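Side-chain contact in Bm4233, isoform b (Brugia malayi, PDB 6ANY), which probably binds sterols and other lipids as a secreted venom allergen-like protein of the CAP superfamily, and is a vaccine candidate against lymphatic filariasis: residues Asn82-Trp87 against Thr101-Ser106. Numbering follows the deposited sequence.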
loop_
_atom_site.group_PDB
_atom_site.type_symbol
_atom_site.label_atom_id
_atom_site.label_comp_id
_atom_site.label_asym_id
_atom_site.label_seq_id
_atom_site.Cartn_x
_atom_site.Cartn_y
_atom_site.Cartn_z
ATOM N N ASN A 82 -4.363 -5.092 3.525
ATOM C CA ASN A 82 -5.015 -3.862 3.933
ATOM C C ASN A 82 -6.479 -3.968 3.447
ATOM O O ASN A 82 -6.741 -4.458 2.353
ATOM C CB ASN A 82 -4.340 -2.656 3.312
ATOM C CG ASN A 82 -3.095 -2.146 4.097
ATOM O OD1 ASN A 82 -2.924 -2.473 5.274
ATOM N ND2 ASN A 82 -2.342 -1.196 3.487
ATOM N N VAL A 83 -7.418 -3.504 4.275
ATOM C CA VAL A 83 -8.858 -3.616 4.076
ATOM C C VAL A 83 -9.490 -2.253 4.184
ATOM O O VAL A 83 -9.205 -1.511 5.084
ATOM C CB VAL A 83 -9.501 -4.508 5.168
ATOM C CG1 VAL A 83 -10.965 -4.592 4.932
ATOM C CG2 VAL A 83 -8.842 -5.925 5.211
ATOM N N TYR A 84 -10.320 -1.906 3.202
ATOM C CA TYR A 84 -11.027 -0.622 3.176
ATOM C C TYR A 84 -12.487 -0.849 2.797
ATOM O O TYR A 84 -12.782 -1.679 1.977
ATOM C CB TYR A 84 -10.363 0.343 2.186
ATOM C CG TYR A 84 -11.204 1.546 1.755
ATOM C CD1 TYR A 84 -11.162 2.718 2.442
ATOM C CD2 TYR A 84 -12.036 1.480 0.636
ATOM C CE1 TYR A 84 -11.936 3.829 2.066
ATOM C CE2 TYR A 84 -12.824 2.561 0.243
ATOM C CZ TYR A 84 -12.746 3.736 0.913
ATOM O OH TYR A 84 -13.547 4.801 0.522
ATOM N N ALA A 85 -13.394 -0.103 3.415
ATOM C CA ALA A 85 -14.816 -0.108 3.049
ATOM C C ALA A 85 -15.435 1.293 3.034
ATOM O O ALA A 85 -14.981 2.216 3.707
ATOM C CB ALA A 85 -15.632 -0.989 3.951
ATOM N N TYR A 86 -16.437 1.428 2.205
ATOM C CA TYR A 86 -17.241 2.593 2.187
ATOM C C TYR A 86 -18.658 2.157 2.214
ATOM O O TYR A 86 -19.068 1.362 1.358
ATOM C CB TYR A 86 -17.043 3.394 0.890
ATOM C CG TYR A 86 -17.645 4.744 0.957
ATOM C CD1 TYR A 86 -16.948 5.821 1.537
ATOM C CD2 TYR A 86 -18.910 4.970 0.477
ATOM C CE1 TYR A 86 -17.497 7.094 1.584
ATOM C CE2 TYR A 86 -19.496 6.255 0.530
ATOM C CZ TYR A 86 -18.785 7.305 1.094
ATOM O OH TYR A 86 -19.328 8.576 1.128
ATOM N N TRP A 87 -19.417 2.708 3.163
ATOM C CA TRP A 87 -20.788 2.316 3.377
ATOM C C TRP A 87 -21.708 3.422 3.006
ATOM O O TRP A 87 -21.649 4.480 3.615
ATOM C CB TRP A 87 -21.040 1.926 4.832
ATOM C CG TRP A 87 -20.335 0.771 5.276
ATOM C CD1 TRP A 87 -20.766 -0.508 5.235
ATOM C CD2 TRP A 87 -19.086 0.753 5.959
ATOM N NE1 TRP A 87 -19.828 -1.363 5.812
ATOM C CE2 TRP A 87 -18.792 -0.592 6.270
ATOM C CE3 TRP A 87 -18.161 1.736 6.304
ATOM C CZ2 TRP A 87 -17.643 -0.959 6.921
ATOM C CZ3 TRP A 87 -16.999 1.343 6.951
ATOM C CH2 TRP A 87 -16.764 0.008 7.236
ATOM N N THR A 101 -7.859 3.987 -5.094
ATOM C CA THR A 101 -7.164 5.217 -4.752
ATOM C C THR A 101 -7.811 5.886 -3.534
ATOM O O THR A 101 -7.144 6.598 -2.742
ATOM C CB THR A 101 -7.103 6.210 -5.952
ATOM O OG1 THR A 101 -8.407 6.385 -6.549
ATOM C CG2 THR A 101 -6.079 5.755 -6.961
ATOM N N GLU A 102 -9.111 5.707 -3.382
ATOM C CA GLU A 102 -9.739 6.173 -2.182
ATOM C C GLU A 102 -9.254 5.356 -0.993
ATOM O O GLU A 102 -9.018 5.908 0.115
ATOM C CB GLU A 102 -11.276 6.083 -2.295
ATOM C CG GLU A 102 -11.946 7.228 -3.083
ATOM C CD GLU A 102 -11.567 8.594 -2.480
ATOM O OE1 GLU A 102 -11.986 8.925 -1.351
ATOM O OE2 GLU A 102 -10.715 9.276 -3.082
ATOM N N ALA A 103 -9.145 4.043 -1.184
ATOM C CA ALA A 103 -8.611 3.216 -0.135
ATOM C C ALA A 103 -7.163 3.551 0.240
ATOM O O ALA A 103 -6.799 3.463 1.395
ATOM C CB ALA A 103 -8.692 1.755 -0.520
ATOM N N GLY A 104 -6.360 3.942 -0.723
ATOM C CA GLY A 104 -4.927 4.205 -0.495
ATOM C C GLY A 104 -4.843 5.480 0.267
ATOM O O GLY A 104 -4.064 5.606 1.193
ATOM N N LYS A 105 -5.692 6.426 -0.057
ATOM C CA LYS A 105 -5.714 7.731 0.673
ATOM C C LYS A 105 -6.124 7.513 2.137
ATOM O O LYS A 105 -5.556 8.096 3.063
ATOM C CB LYS A 105 -6.698 8.690 0.028
ATOM C CG LYS A 105 -6.105 9.526 -1.071
ATOM C CD LYS A 105 -7.157 10.079 -2.017
ATOM C CE LYS A 105 -8.016 11.082 -1.301
ATOM N NZ LYS A 105 -9.207 11.348 -2.165
ATOM N N SER A 106 -7.061 6.636 2.346
ATOM C CA SER A 106 -7.536 6.336 3.678
ATOM C C SER A 106 -6.469 5.652 4.524
ATOM O O SER A 106 -6.114 6.113 5.565
ATOM C CB SER A 106 -8.770 5.470 3.624
ATOM O OG SER A 106 -9.109 5.099 4.917
#
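Strand 82-87 and helix 101-106 meet at Y84 and A103, their CA atoms 5.6 Å apart, with the segment axes at 112° and 8.5 Å at closest approach. This is a layer contact of the CAP alpha-beta-alpha sandwich: the strand lies at the border of the central sheet, backbone-bonded to strand 159-167, and the helix covers one face of the sheet. Y84 carries the whole contact from the strand side. With CG anti to the backbone N (chi1 163°), its ring lies against the helix, and A103 CA sits over one face in a CH-pi contact, 3.7 Å from the centroid and 17° off the normal. The A103 methyl touches Y84 at CB and at the ring atoms CG and CD2. S106 CB approaches Y84 CD1 obliquely at 3.8 Å. W107 also packs on Y84, and its NE1 hydrogen-bonds to V83 O, a second tie between sheet and helix. At the far end of the ring, E102 runs alongside Y84 in the same direction, its carboxylate turned steeply to the ring plane. K105 NZ meets the syn lone pair of E102 OE2 in a 2.7 Å salt bridge; toward the strand, E102 offers its aliphatic CB, 3.8 Å from Y84 OH.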